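Local coordinates for glutamate racemase (Campylobacter jejuni, PDB 3UHF), which belongs to the Asp/Glu/hydantoin racemase family of alpha/beta proteins and holds D-glutamic acid in a pocket between its two parallel sheets, at residues A[30-35]-A[92-97]; A[115-120]-A[147-152]; A[135-140]-A[201-206]; A[162-167]-A[189-194]; A[195-200]-A[220-225]. All blocks are in the same frame, centred on the assembly; numbering follows the deposited sequence.

Contact 1 (A[30-35]-A[92-97]). With DGL (D-glutamic acid), chain C.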
# COMPACT_ATOMS: atom_id res chain seq x y z
N PHE A 30 -0.34 -8.85 2.78
CA PHE A 30 1.08 -9.05 2.51
C PHE A 30 1.80 -7.74 2.20
O PHE A 30 1.29 -6.90 1.45
CB PHE A 30 1.30 -10.02 1.34
CG PHE A 30 2.75 -10.09 0.91
CD1 PHE A 30 3.70 -10.65 1.74
CD2 PHE A 30 3.16 -9.57 -0.31
CE1 PHE A 30 5.05 -10.70 1.36
CE2 PHE A 30 4.49 -9.62 -0.70
CZ PHE A 30 5.43 -10.19 0.14
N ASP A 31 3.00 -7.58 2.76
CA ASP A 31 3.85 -6.46 2.37
C ASP A 31 5.31 -6.90 2.34
O ASP A 31 5.67 -7.92 2.92
CB ASP A 31 3.67 -5.28 3.32
CG ASP A 31 4.55 -4.09 2.93
OD1 ASP A 31 4.43 -3.62 1.77
OD2 ASP A 31 5.36 -3.64 3.76
N SER A 32 6.15 -6.13 1.65
CA SER A 32 7.58 -6.43 1.61
C SER A 32 8.21 -6.31 3.00
O SER A 32 9.22 -6.95 3.28
CB SER A 32 8.30 -5.49 0.64
OG SER A 32 8.16 -4.14 1.05
N GLY A 33 7.62 -5.50 3.87
CA GLY A 33 8.20 -5.31 5.19
C GLY A 33 7.24 -4.71 6.19
O GLY A 33 6.14 -5.24 6.39
N VAL A 34 7.64 -3.60 6.81
CA VAL A 34 6.81 -2.95 7.83
C VAL A 34 5.94 -1.84 7.27
O VAL A 34 4.97 -1.44 7.92
CB VAL A 34 7.65 -2.33 8.96
CG1 VAL A 34 8.49 -3.39 9.61
CG2 VAL A 34 8.50 -1.18 8.41
N GLY A 35 6.27 -1.32 6.09
CA GLY A 35 5.54 -0.21 5.51
C GLY A 35 4.06 -0.51 5.37
O GLY A 35 3.22 0.37 5.59
N ILE A 92 -2.64 -7.31 -1.20
CA ILE A 92 -1.23 -6.96 -1.40
C ILE A 92 -1.08 -5.47 -1.08
O ILE A 92 -1.37 -4.62 -1.92
CB ILE A 92 -0.79 -7.24 -2.86
CG1 ILE A 92 -1.16 -8.67 -3.26
CG2 ILE A 92 0.71 -6.98 -3.04
CD1 ILE A 92 -0.54 -9.74 -2.37
N ALA A 93 -0.66 -5.17 0.14
CA ALA A 93 -0.52 -3.79 0.61
C ALA A 93 0.58 -3.07 -0.16
O ALA A 93 0.56 -1.86 -0.31
CB ALA A 93 -0.21 -3.76 2.12
N CYS A 94 1.54 -3.85 -0.64
CA CYS A 94 2.76 -3.31 -1.24
C CYS A 94 2.48 -2.80 -2.65
O CYS A 94 1.98 -3.54 -3.49
CB CYS A 94 3.80 -4.43 -1.30
SG CYS A 94 5.40 -3.91 -1.96
N ASN A 95 2.82 -1.53 -2.91
CA ASN A 95 2.61 -0.96 -4.23
C ASN A 95 3.56 -1.59 -5.24
O ASN A 95 3.22 -1.74 -6.41
CB ASN A 95 2.80 0.56 -4.22
CG ASN A 95 1.83 1.25 -3.26
OD1 ASN A 95 2.00 1.20 -2.05
ND2 ASN A 95 0.80 1.89 -3.82
N THR A 96 4.76 -1.95 -4.78
CA THR A 96 5.75 -2.55 -5.67
C THR A 96 5.30 -3.93 -6.10
O THR A 96 5.28 -4.25 -7.30
CB THR A 96 7.15 -2.60 -5.02
OG1 THR A 96 7.61 -1.26 -4.76
CG2 THR A 96 8.14 -3.30 -5.94
N ALA A 97 4.89 -4.75 -5.13
CA ALA A 97 4.32 -6.06 -5.44
C ALA A 97 3.07 -5.92 -6.32
O ALA A 97 2.85 -6.74 -7.23
CB ALA A 97 3.99 -6.81 -4.16
N DGL C . 6.31 -1.78 0.27
CA DGL C . 7.00 -1.06 -0.80
C DGL C . 6.00 -0.29 -1.65
O DGL C . 4.87 -0.02 -1.21
CB DGL C . 8.02 -0.08 -0.22
CG DGL C . 9.22 -0.77 0.44
CD DGL C . 9.95 -1.63 -0.56
OE1 DGL C . 9.80 -2.87 -0.50
OE2 DGL C . 10.65 -1.07 -1.44
OXT DGL C . 6.32 0.10 -2.76
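Phe-30 and Ile-92 form a parallel beta bridge, and Ala-93 N donates to Phe-30 O with 2.9 Å between the two atoms. Both strands end here, at the C-terminal edge of a parallel alpha/beta sheet, and the loops that follow them line the D-glutamic acid pocket. Phe-30 and Ile-92 lie on the same sheet face, with Ile-92 CD1 4.2 Å from Phe-30 CB. The Phe-30 ring also meets the Ala-97 methyl at its edge. Helix 68-82 covers this ring with Ala-78 and Phe-82. Asp-31 holds CG opposite its own N (chi1 -180°), which carries the carboxylate past Cys-94. There OD1 of Asp-31 lies 3.2 Å from Cys-94 CB and 3.0 Å from the ligand N. The other oxygen, OD2, takes the N-H of Gly-33 in an Asx turn; this donor sits 68° out of the carboxylate plane. Cys-94 is the N-cap of helix 95-100. Its SG accepts from Ala-97 N over 3.3 Å in a nearly straight bond (174°). The ligand meets the start of this helix: Asn-95 N donates to the ligand O, and Thr-96 OG1 donates to the ligand OXT at 2.7 Å. Across from them, Ser-32 OG serves both ends of the ligand: it donates to OE1 at 2.6 Å and accepts from the ligand N at 3.1 Å.

Contact 2 (A[115-120]-A[147-152])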
# COMPACT_ATOMS: atom_id res chain seq x y z
N GLY A 115 -4.57 -5.78 -5.10
CA GLY A 115 -3.44 -4.90 -4.82
C GLY A 115 -3.99 -3.52 -4.51
O GLY A 115 -5.21 -3.38 -4.31
N VAL A 116 -3.12 -2.51 -4.47
CA VAL A 116 -3.53 -1.17 -4.09
C VAL A 116 -3.48 -0.15 -5.23
O VAL A 116 -3.84 1.01 -5.05
CB VAL A 116 -2.68 -0.64 -2.91
CG1 VAL A 116 -3.03 -1.39 -1.62
CG2 VAL A 116 -1.18 -0.75 -3.23
N ILE A 117 -3.05 -0.58 -6.41
CA ILE A 117 -2.87 0.38 -7.51
C ILE A 117 -4.20 0.78 -8.16
O ILE A 117 -4.46 1.97 -8.33
CB ILE A 117 -1.87 -0.15 -8.56
CG1 ILE A 117 -0.49 -0.29 -7.90
CG2 ILE A 117 -1.80 0.80 -9.74
CD1 ILE A 117 0.58 -0.88 -8.80
N ASP A 118 -5.02 -0.20 -8.52
CA ASP A 118 -6.33 0.08 -9.10
C ASP A 118 -7.13 0.96 -8.14
O ASP A 118 -7.70 2.00 -8.54
CB ASP A 118 -7.06 -1.23 -9.40
CG ASP A 118 -8.33 -1.05 -10.21
OD1 ASP A 118 -8.75 0.10 -10.45
OD2 ASP A 118 -8.93 -2.08 -10.60
N ALA A 119 -7.14 0.58 -6.87
CA ALA A 119 -7.83 1.36 -5.85
C ALA A 119 -7.34 2.80 -5.78
O ALA A 119 -8.15 3.72 -5.65
CB ALA A 119 -7.67 0.68 -4.50
N GLY A 120 -6.03 3.00 -5.81
CA GLY A 120 -5.47 4.33 -5.74
C GLY A 120 -5.84 5.19 -6.94
O GLY A 120 -6.12 6.38 -6.83
N GLU A 147 5.14 1.31 -15.01
CA GLU A 147 4.19 2.15 -15.74
C GLU A 147 2.72 1.82 -15.46
O GLU A 147 1.83 2.23 -16.19
CB GLU A 147 4.49 2.13 -17.25
CG GLU A 147 5.84 2.75 -17.58
CD GLU A 147 6.20 2.70 -19.05
OE1 GLU A 147 5.41 2.16 -19.85
OE2 GLU A 147 7.29 3.19 -19.40
N GLU A 148 2.47 1.09 -14.38
CA GLU A 148 1.10 0.67 -14.09
C GLU A 148 0.18 1.85 -13.75
O GLU A 148 -0.95 1.93 -14.27
CB GLU A 148 1.06 -0.41 -13.00
CG GLU A 148 1.59 -1.76 -13.48
CD GLU A 148 0.64 -2.45 -14.45
OE1 GLU A 148 1.11 -3.20 -15.33
OE2 GLU A 148 -0.59 -2.25 -14.32
N TYR A 149 0.64 2.77 -12.91
CA TYR A 149 -0.19 3.93 -12.59
C TYR A 149 -0.39 4.78 -13.83
O TYR A 149 -1.50 5.24 -14.10
CB TYR A 149 0.45 4.80 -11.49
CG TYR A 149 0.21 4.29 -10.09
CD1 TYR A 149 1.14 3.47 -9.47
CD2 TYR A 149 -0.94 4.64 -9.39
CE1 TYR A 149 0.94 3.00 -8.19
CE2 TYR A 149 -1.15 4.18 -8.10
CZ TYR A 149 -0.20 3.36 -7.51
OH TYR A 149 -0.38 2.88 -6.24
N GLN A 150 0.70 5.00 -14.57
CA GLN A 150 0.66 5.83 -15.77
C GLN A 150 -0.35 5.28 -16.78
O GLN A 150 -1.17 6.03 -17.32
CB GLN A 150 2.04 5.94 -16.43
CG GLN A 150 3.12 6.62 -15.59
CD GLN A 150 3.93 5.62 -14.78
OE1 GLN A 150 3.36 4.80 -14.08
NE2 GLN A 150 5.26 5.68 -14.89
N LYS A 151 -0.28 3.98 -17.03
CA LYS A 151 -1.16 3.34 -18.01
C LYS A 151 -2.62 3.41 -17.61
O LYS A 151 -3.50 3.63 -18.45
CB LYS A 151 -0.75 1.89 -18.26
CG LYS A 151 0.52 1.72 -19.11
CD LYS A 151 0.97 0.25 -19.11
CE LYS A 151 1.80 -0.10 -20.34
NZ LYS A 151 3.20 0.39 -20.26
N ARG A 152 -2.89 3.19 -16.33
CA ARG A 152 -4.27 3.26 -15.86
C ARG A 152 -4.82 4.67 -16.01
O ARG A 152 -5.91 4.87 -16.55
CB ARG A 152 -4.39 2.78 -14.41
CG ARG A 152 -4.14 1.29 -14.23
CD ARG A 152 -4.33 0.86 -12.78
NE ARG A 152 -4.30 -0.59 -12.64
CZ ARG A 152 -5.35 -1.38 -12.83
NH1 ARG A 152 -6.52 -0.86 -13.18
NH2 ARG A 152 -5.24 -2.70 -12.69
O HOH W 1 -2.49 3.39 -4.72
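Ile-117 lays its CG2 methyl over the centre of the Tyr-149 ring. Ile-117 CG2 is 3.6 Å from the centroid of the Tyr-149 ring and only 6° off the ring normal, a well-formed CH-pi contact. The chi1 of Ile-117 (-64°) explains the fit. It sets CG2 opposite the backbone N and leaves CG1 beside that N, so CG2 covers the ring centre and CG1 lies toward the hydroxyl end. CG1 of Ile-117 is 3.6 Å from Tyr-149 CE1. Ile-117 CD1 stays on that side, 4.3 Å from Glu-148 CB. Here the first turn of helix 117-128 packs against the first turn of helix 148-155. The former leads from one parallel sheet of the chain to the other. The Tyr-149 hydroxyl ends near the Asn-95 side chain, its main polar neighbour. A water in the plane of the ring lies 2.7 Å from Tyr-149 OH and donates to Val-116 O at 2.8 Å. Arg-152 is extended from CG to NE and passes Ile-117, its CD 4.0 Å from Ile-117 CG2. In the modelled conformers, its guanidinium is stacked on the Asp-118 carboxylate with the planes 19° apart, and Asp-118 CB lies over its centre. The salt bridge from Asp-118 OD1 to Arg-152 NH1 is long, 3.7 Å, and no N-H points at the oxygen. Both residues have a second conformer, which makes this pairing tentative.

Contact 3 (A[135-140]-A[201-206]). With DGL (D-glutamic acid), chain C.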
# COMPACT_ATOMS: atom_id res chain seq x y z
N ILE A 135 -1.74 15.41 -11.81
CA ILE A 135 -1.45 14.34 -10.87
C ILE A 135 0.06 14.12 -10.76
O ILE A 135 0.76 14.05 -11.76
CB ILE A 135 -2.07 13.00 -11.33
CG1 ILE A 135 -3.58 13.14 -11.47
CG2 ILE A 135 -1.72 11.86 -10.36
CD1 ILE A 135 -4.23 11.92 -12.08
N LEU A 136 0.55 14.01 -9.53
CA LEU A 136 1.93 13.57 -9.30
C LEU A 136 1.86 12.20 -8.61
O LEU A 136 1.21 12.05 -7.57
CB LEU A 136 2.68 14.57 -8.43
CG LEU A 136 4.05 14.08 -7.94
CD1 LEU A 136 4.92 13.73 -9.14
CD2 LEU A 136 4.70 15.15 -7.06
N VAL A 137 2.48 11.20 -9.22
CA VAL A 137 2.57 9.89 -8.60
C VAL A 137 3.98 9.74 -8.06
O VAL A 137 4.94 9.90 -8.81
CB VAL A 137 2.35 8.78 -9.64
CG1 VAL A 137 2.44 7.41 -8.96
CG2 VAL A 137 1.00 8.96 -10.33
N ILE A 138 4.12 9.46 -6.76
CA ILE A 138 5.46 9.19 -6.21
C ILE A 138 5.49 7.78 -5.66
O ILE A 138 4.51 7.32 -5.07
CB ILE A 138 5.88 10.22 -5.13
CG1 ILE A 138 4.85 10.28 -3.98
CG2 ILE A 138 6.09 11.59 -5.79
CD1 ILE A 138 5.31 11.09 -2.74
N ALA A 139 6.61 7.08 -5.86
CA ALA A 139 6.65 5.66 -5.58
C ALA A 139 8.09 5.18 -5.63
O ALA A 139 8.99 5.97 -5.87
CB ALA A 139 5.80 4.88 -6.60
N THR A 140 8.29 3.88 -5.45
CA THR A 140 9.63 3.30 -5.61
C THR A 140 10.02 3.31 -7.08
O THR A 140 9.17 3.50 -7.94
CB THR A 140 9.68 1.83 -5.14
OG1 THR A 140 8.81 1.04 -5.96
CG2 THR A 140 9.27 1.71 -3.66
N ILE A 201 -0.44 11.09 -5.47
CA ILE A 201 -0.71 9.72 -5.10
C ILE A 201 0.45 9.18 -4.26
O ILE A 201 1.60 9.12 -4.73
CB ILE A 201 -0.94 8.80 -6.31
CG1 ILE A 201 -2.06 9.37 -7.21
CG2 ILE A 201 -1.35 7.42 -5.82
CD1 ILE A 201 -2.42 8.48 -8.41
N LEU A 202 0.16 8.81 -3.02
CA LEU A 202 1.18 8.23 -2.16
C LEU A 202 1.32 6.75 -2.51
O LEU A 202 0.82 5.87 -1.80
CB LEU A 202 0.77 8.40 -0.69
CG LEU A 202 0.52 9.84 -0.25
CD1 LEU A 202 0.06 9.88 1.19
CD2 LEU A 202 1.78 10.70 -0.42
N ALA A 203 1.98 6.49 -3.63
CA ALA A 203 1.98 5.16 -4.22
C ALA A 203 3.09 4.28 -3.64
O ALA A 203 3.81 3.60 -4.38
CB ALA A 203 2.12 5.25 -5.75
N CYS A 204 3.19 4.28 -2.31
CA CYS A 204 4.18 3.47 -1.61
C CYS A 204 3.73 3.35 -0.16
O CYS A 204 3.25 4.34 0.43
CB CYS A 204 5.55 4.14 -1.68
SG CYS A 204 6.87 3.31 -0.72
N THR A 205 3.84 2.15 0.41
CA THR A 205 3.33 1.88 1.75
C THR A 205 3.90 2.85 2.80
O THR A 205 3.23 3.17 3.78
CB THR A 205 3.67 0.45 2.21
OG1 THR A 205 5.08 0.21 2.03
CG2 THR A 205 2.88 -0.58 1.41
N HIS A 206 5.13 3.30 2.59
CA HIS A 206 5.80 4.11 3.61
C HIS A 206 5.36 5.56 3.59
O HIS A 206 5.57 6.29 4.56
CB HIS A 206 7.33 4.07 3.40
CG HIS A 206 7.96 2.74 3.70
ND1 HIS A 206 7.50 1.57 3.14
CD2 HIS A 206 9.02 2.41 4.46
CE1 HIS A 206 8.25 0.56 3.56
NE2 HIS A 206 9.18 1.05 4.37
N DGL C . 6.31 -1.78 0.27
CA DGL C . 7.00 -1.06 -0.80
C DGL C . 6.00 -0.29 -1.65
O DGL C . 4.87 -0.02 -1.21
CB DGL C . 8.02 -0.08 -0.22
CG DGL C . 9.22 -0.77 0.44
CD DGL C . 9.95 -1.63 -0.56
OE1 DGL C . 9.80 -2.87 -0.50
OE2 DGL C . 10.65 -1.07 -1.44
OXT DGL C . 6.32 0.10 -2.76
O HOH W 2 6.04 2.02 -4.61
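Ile-201 meets strand 135-139 along most of its side chain. Ile-201 CB lies 4.1 Å from Leu-136 O. CG1 of Ile-201 is next, beside the backbone N, and touches Ile-135 CG2 at 4.0 Å. The chain stays extended (chi2 -177°), so CD1 ends between two residues of the other strand, Ile-135 and Val-137. There Ile-201 CD1 is 4.0 Å from Val-137 CG2, and the two side chains run side by side in the same direction. The remaining branch, CG2, is covered by Tyr-149 of helix 148-155. The strands are parallel. Ile-201 N donates to Leu-136 O at 2.8 Å, and Ile-138 N returns a bond to Ile-201 O. The ladder then fades: the bond from Ala-203 N to Ile-138 O is weak, and inverse gamma turns centred on Leu-202 and Ala-203 take over where the pairing weakens. The methyls of Ala-139 and Ala-203 touch, CB to CB 3.8 Å. Beyond them a water accepts from Thr-140 N and donates both to Ala-203 O and to the ligand OXT. Thr-205 N donates to the ligand O at 2.9 Å in an almost straight bond (170°). Its side-chain OG1 accepts from the ligand N. Cys-204 SG lies 3.6 Å from the ligand CB. Such a ligand site, at the C-terminal ends of adjacent parallel strands, is typical of alpha/beta folds.

Contact 4 (A[162-167]-A[189-194])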
# COMPACT_ATOMS: atom_id res chain seq x y z
N ASN A 162 2.69 13.46 -13.82
CA ASN A 162 4.10 13.24 -13.59
C ASN A 162 4.21 11.97 -12.76
O ASN A 162 3.37 11.73 -11.89
CB ASN A 162 4.72 14.41 -12.81
CG ASN A 162 5.00 15.62 -13.68
OD1 ASN A 162 5.16 15.50 -14.90
ND2 ASN A 162 5.08 16.79 -13.06
N ALA A 163 5.20 11.15 -13.06
CA ALA A 163 5.45 9.95 -12.29
C ALA A 163 6.92 9.99 -11.86
O ALA A 163 7.80 10.01 -12.70
CB ALA A 163 5.19 8.72 -13.14
N LEU A 164 7.16 10.09 -10.55
CA LEU A 164 8.52 10.27 -10.03
C LEU A 164 8.87 9.19 -9.02
O LEU A 164 8.09 8.90 -8.11
CB LEU A 164 8.70 11.64 -9.37
CG LEU A 164 8.88 12.89 -10.24
CD1 LEU A 164 9.11 14.10 -9.35
CD2 LEU A 164 10.04 12.73 -11.20
N ALA A 165 10.05 8.61 -9.17
CA ALA A 165 10.59 7.70 -8.17
C ALA A 165 11.18 8.57 -7.07
O ALA A 165 12.02 9.42 -7.34
CB ALA A 165 11.67 6.82 -8.77
N THR A 166 10.74 8.37 -5.83
CA THR A 166 11.28 9.12 -4.70
C THR A 166 11.80 8.08 -3.71
O THR A 166 11.29 7.94 -2.61
CB THR A 166 10.22 10.02 -4.06
OG1 THR A 166 9.11 9.22 -3.62
CG2 THR A 166 9.70 11.05 -5.07
N GLY A 167 12.83 7.36 -4.13
CA GLY A 167 13.25 6.14 -3.46
C GLY A 167 13.75 6.28 -2.03
O GLY A 167 13.52 5.39 -1.20
N TYR A 189 15.14 17.92 -3.27
CA TYR A 189 15.89 17.14 -4.23
C TYR A 189 14.97 16.50 -5.26
O TYR A 189 15.21 16.62 -6.47
CB TYR A 189 16.70 16.05 -3.51
CG TYR A 189 17.39 15.06 -4.42
CD1 TYR A 189 18.58 15.38 -5.06
CD2 TYR A 189 16.87 13.78 -4.60
CE1 TYR A 189 19.22 14.47 -5.88
CE2 TYR A 189 17.51 12.85 -5.41
CZ TYR A 189 18.68 13.21 -6.05
OH TYR A 189 19.32 12.29 -6.86
N TYR A 190 13.93 15.82 -4.81
CA TYR A 190 13.04 15.13 -5.74
C TYR A 190 12.11 16.08 -6.48
O TYR A 190 11.76 15.84 -7.62
CB TYR A 190 12.21 14.05 -5.04
CG TYR A 190 13.02 12.84 -4.65
CD1 TYR A 190 13.15 12.46 -3.32
CD2 TYR A 190 13.68 12.09 -5.61
CE1 TYR A 190 13.91 11.35 -2.96
CE2 TYR A 190 14.45 10.98 -5.27
CZ TYR A 190 14.56 10.62 -3.95
OH TYR A 190 15.32 9.52 -3.61
N PHE A 191 11.71 17.17 -5.82
CA PHE A 191 10.61 17.97 -6.35
C PHE A 191 11.05 19.30 -6.96
O PHE A 191 10.22 20.16 -7.26
CB PHE A 191 9.57 18.21 -5.26
CG PHE A 191 8.99 16.95 -4.67
CD1 PHE A 191 8.69 16.88 -3.32
CD2 PHE A 191 8.73 15.84 -5.47
CE1 PHE A 191 8.14 15.72 -2.77
CE2 PHE A 191 8.17 14.68 -4.93
CZ PHE A 191 7.88 14.62 -3.57
N LYS A 192 12.35 19.48 -7.12
CA LYS A 192 12.85 20.70 -7.73
C LYS A 192 12.31 20.83 -9.16
O LYS A 192 12.32 19.87 -9.93
CB LYS A 192 14.38 20.73 -7.71
CG LYS A 192 14.92 21.99 -7.04
CD LYS A 192 14.18 22.29 -5.73
CE LYS A 192 14.35 23.75 -5.31
NZ LYS A 192 15.78 24.16 -5.22
N ASN A 193 11.82 22.01 -9.49
CA ASN A 193 11.26 22.26 -10.82
C ASN A 193 10.12 21.30 -11.16
O ASN A 193 9.92 20.93 -12.32
CB ASN A 193 12.36 22.21 -11.88
CG ASN A 193 13.51 23.14 -11.58
OD1 ASN A 193 14.67 22.75 -11.64
ND2 ASN A 193 13.18 24.38 -11.22
N ILE A 194 9.39 20.88 -10.14
CA ILE A 194 8.17 20.14 -10.39
C ILE A 194 6.99 21.07 -10.15
O ILE A 194 7.03 21.89 -9.24
CB ILE A 194 8.05 18.86 -9.54
CG1 ILE A 194 7.28 17.81 -10.32
CG2 ILE A 194 7.37 19.12 -8.20
CD1 ILE A 194 6.71 16.74 -9.46
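This is an apolar and aromatic contact at the border of the four-stranded parallel sheet, in which Tyr-190, Phe-191 and Ile-194 cover Leu-164 and Thr-166. The first three come from the end of helix 181-191 and the turn after it, and the other two from strand 161-165, an outermost strand, and the residue that follows it. Tyr-190 gives the largest surface. Thr-166 CA stands over the middle of its ring, 3.6 Å from the centroid and 10° off the normal, a CH-pi contact made by the backbone. Tyr-189 CD2 sits over the opposite face, so the ring is held between two neighbours. The Tyr-190 hydroxyl is hydrogen-bonded to Leu-168 N. Thr-166 places CG2 beside its own N. CG2 of Thr-166 covers the CB end of the tyrosine, 3.8 Å from Tyr-190 CG, and lies 3.9 Å from Phe-191 CE2. Leu-164 CD1 meets the Phe-191 ring at its edge, 4.3 Å from CD2 of that ring. It reaches Ile-194 tip to tip, with CD1 of Leu-164 and CD1 of Ile-194 3.6 Å apart. Leu-164 has a second conformer, so these last distances hold for one state. A type II turn from Phe-191 to Ile-194 brings the chain back to the strand, closed by Ile-194 N donating to Phe-191 O at 3.1 Å. Phe-191 and Ile-194 extend their cover to Ile-138 and Leu-136 of the next strand. A helix laid over one sheet face in this way is typical of a beta-alpha-beta crossover, here between strands 161-165 and 199-202 with strand 135-139 between them.

Contact 5 (A[195-200]-A[220-225])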
# COMPACT_ATOMS: atom_id res chain seq x y z
N THR A 195 5.97 20.97 -10.99
CA THR A 195 4.79 21.80 -10.81
C THR A 195 3.96 21.24 -9.66
O THR A 195 3.96 20.03 -9.42
CB THR A 195 3.95 21.90 -12.09
OG1 THR A 195 3.75 20.59 -12.63
CG2 THR A 195 4.67 22.75 -13.13
N THR A 196 3.25 22.12 -8.95
CA THR A 196 2.43 21.69 -7.83
C THR A 196 1.20 20.95 -8.32
O THR A 196 0.43 21.47 -9.12
CB THR A 196 1.99 22.90 -6.98
OG1 THR A 196 3.15 23.56 -6.47
CG2 THR A 196 1.13 22.44 -5.81
N PRO A 197 1.00 19.71 -7.85
CA PRO A 197 -0.09 18.91 -8.40
C PRO A 197 -1.43 19.14 -7.70
O PRO A 197 -1.47 19.60 -6.55
CB PRO A 197 0.39 17.48 -8.17
CG PRO A 197 1.18 17.57 -6.91
CD PRO A 197 1.86 18.92 -6.94
N ASP A 198 -2.52 18.82 -8.39
CA ASP A 198 -3.83 18.84 -7.76
C ASP A 198 -4.04 17.61 -6.89
O ASP A 198 -4.76 17.66 -5.89
CB ASP A 198 -4.93 18.95 -8.83
CG ASP A 198 -4.84 20.25 -9.61
OD1 ASP A 198 -5.11 21.31 -9.00
OD2 ASP A 198 -4.48 20.21 -10.81
N ALA A 199 -3.41 16.50 -7.28
CA ALA A 199 -3.43 15.29 -6.46
C ALA A 199 -2.04 14.66 -6.39
O ALA A 199 -1.34 14.57 -7.40
CB ALA A 199 -4.42 14.28 -7.00
N LEU A 200 -1.67 14.20 -5.20
CA LEU A 200 -0.40 13.49 -5.02
C LEU A 200 -0.73 12.06 -4.61
O LEU A 200 -1.30 11.84 -3.53
CB LEU A 200 0.41 14.16 -3.92
CG LEU A 200 1.72 13.49 -3.50
CD1 LEU A 200 2.69 13.44 -4.67
CD2 LEU A 200 2.33 14.24 -2.33
N ASP A 220 -2.05 23.69 0.29
CA ASP A 220 -3.41 23.17 0.39
C ASP A 220 -4.11 22.92 -0.94
O ASP A 220 -5.26 22.49 -0.96
CB ASP A 220 -4.27 24.07 1.29
CG ASP A 220 -4.18 25.54 0.90
OD1 ASP A 220 -3.73 25.83 -0.22
OD2 ASP A 220 -4.58 26.39 1.72
N LYS A 221 -3.44 23.20 -2.06
CA LYS A 221 -4.06 22.91 -3.35
C LYS A 221 -3.90 21.43 -3.71
O LYS A 221 -4.57 20.92 -4.60
CB LYS A 221 -3.49 23.82 -4.45
CG LYS A 221 -2.41 23.19 -5.30
CD LYS A 221 -2.89 22.90 -6.72
CE LYS A 221 -2.14 23.75 -7.75
NZ LYS A 221 -2.46 23.35 -9.15
N THR A 222 -3.02 20.75 -2.98
CA THR A 222 -2.70 19.37 -3.31
C THR A 222 -3.43 18.36 -2.42
O THR A 222 -3.22 18.32 -1.21
CB THR A 222 -1.19 19.13 -3.20
OG1 THR A 222 -0.51 19.95 -4.15
CG2 THR A 222 -0.88 17.68 -3.49
N LYS A 223 -4.29 17.55 -3.02
CA LYS A 223 -4.96 16.48 -2.28
C LYS A 223 -4.09 15.23 -2.24
O LYS A 223 -3.59 14.78 -3.27
CB LYS A 223 -6.31 16.16 -2.94
CG LYS A 223 -7.28 17.32 -2.93
CD LYS A 223 -8.59 16.92 -3.60
CE LYS A 223 -9.65 18.00 -3.43
NZ LYS A 223 -11.00 17.47 -3.76
N LEU A 224 -3.88 14.67 -1.05
CA LEU A 224 -3.07 13.47 -0.93
C LEU A 224 -3.97 12.24 -1.05
O LEU A 224 -5.02 12.17 -0.41
CB LEU A 224 -2.30 13.45 0.41
CG LEU A 224 -0.95 14.17 0.46
CD1 LEU A 224 -1.13 15.64 0.13
CD2 LEU A 224 -0.35 14.03 1.85
N ILE A 225 -3.55 11.30 -1.89
CA ILE A 225 -4.28 10.05 -2.07
C ILE A 225 -3.58 8.93 -1.30
O ILE A 225 -2.46 8.56 -1.64
CB ILE A 225 -4.40 9.67 -3.57
CG1 ILE A 225 -4.91 10.85 -4.40
CG2 ILE A 225 -5.28 8.44 -3.73
CD1 ILE A 225 -6.29 11.37 -3.99
O HOH W 3 -6.19 21.66 -6.65
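Thr-222 keeps OG1 beside its own N (chi1 -62°), which aims the hydroxyl at Pro-197 O, while Lys-221 is bent at chi2 (110°) and chi3 (115°) and so folds back over Thr-196 and Asp-198. The threonine bond is short, 2.6 Å from Thr-222 OG1 to Pro-197 O, and lies in the carbonyl plane. The lysine makes weaker links. Lys-221 NZ is 3.3 Å from Asp-198 OD1 in a salt bridge whose hydrogen bond is weak. The bond from Lys-221 NZ to Thr-196 O is weak too. A water donates to Asp-198 OD1 at 2.6 Å and to Lys-221 O. The second carboxylate oxygen, OD2, accepts from Glu-134 N. Farther along, strands 199-202 and 223-226 pair in parallel. Lys-223 N donates to Asp-198 O at 2.9 Å from above the carbonyl plane. Leu-200 N then donates to Lys-223 O, and Ile-225 N to Leu-200 O, both at 2.8 Å. The Thr-222 CG2 methyl packs on Leu-200 CB at 3.8 Å. Helix 211-218 completes this beta-alpha-beta unit and covers Leu-200 with Leu-214 and Phe-218. The close links are thus the hydroxyl and backbone bonds, while the charge pair, with an exposed lysine and weak bonds, is the looser one.

How the contacts relate
Contact 1 belongs to the five-stranded parallel sheet, while contacts 3, 4 and 5 share the four-stranded one. In that second sheet the order is 161-165, 135-139, 199-202, 223-226, so contact 3 lies at its middle, with contacts 4 and 5 about 10 and 12 Å away between centres. Contact 2 pairs helices 117-128 and 148-155, and its Tyr-149 packs on Val-137, Ile-201 and Ala-203 of contact 3. Along the chain contact 1 closes first. Contacts 2 and 3 interleave, as do 3 and 5, and contact 4 falls within the span of contact 3. Contacts 1 and 3, about 13 Å apart, hold D-glutamic acid from residues after strands of both sheets and meet through Thr-96 and Thr-140.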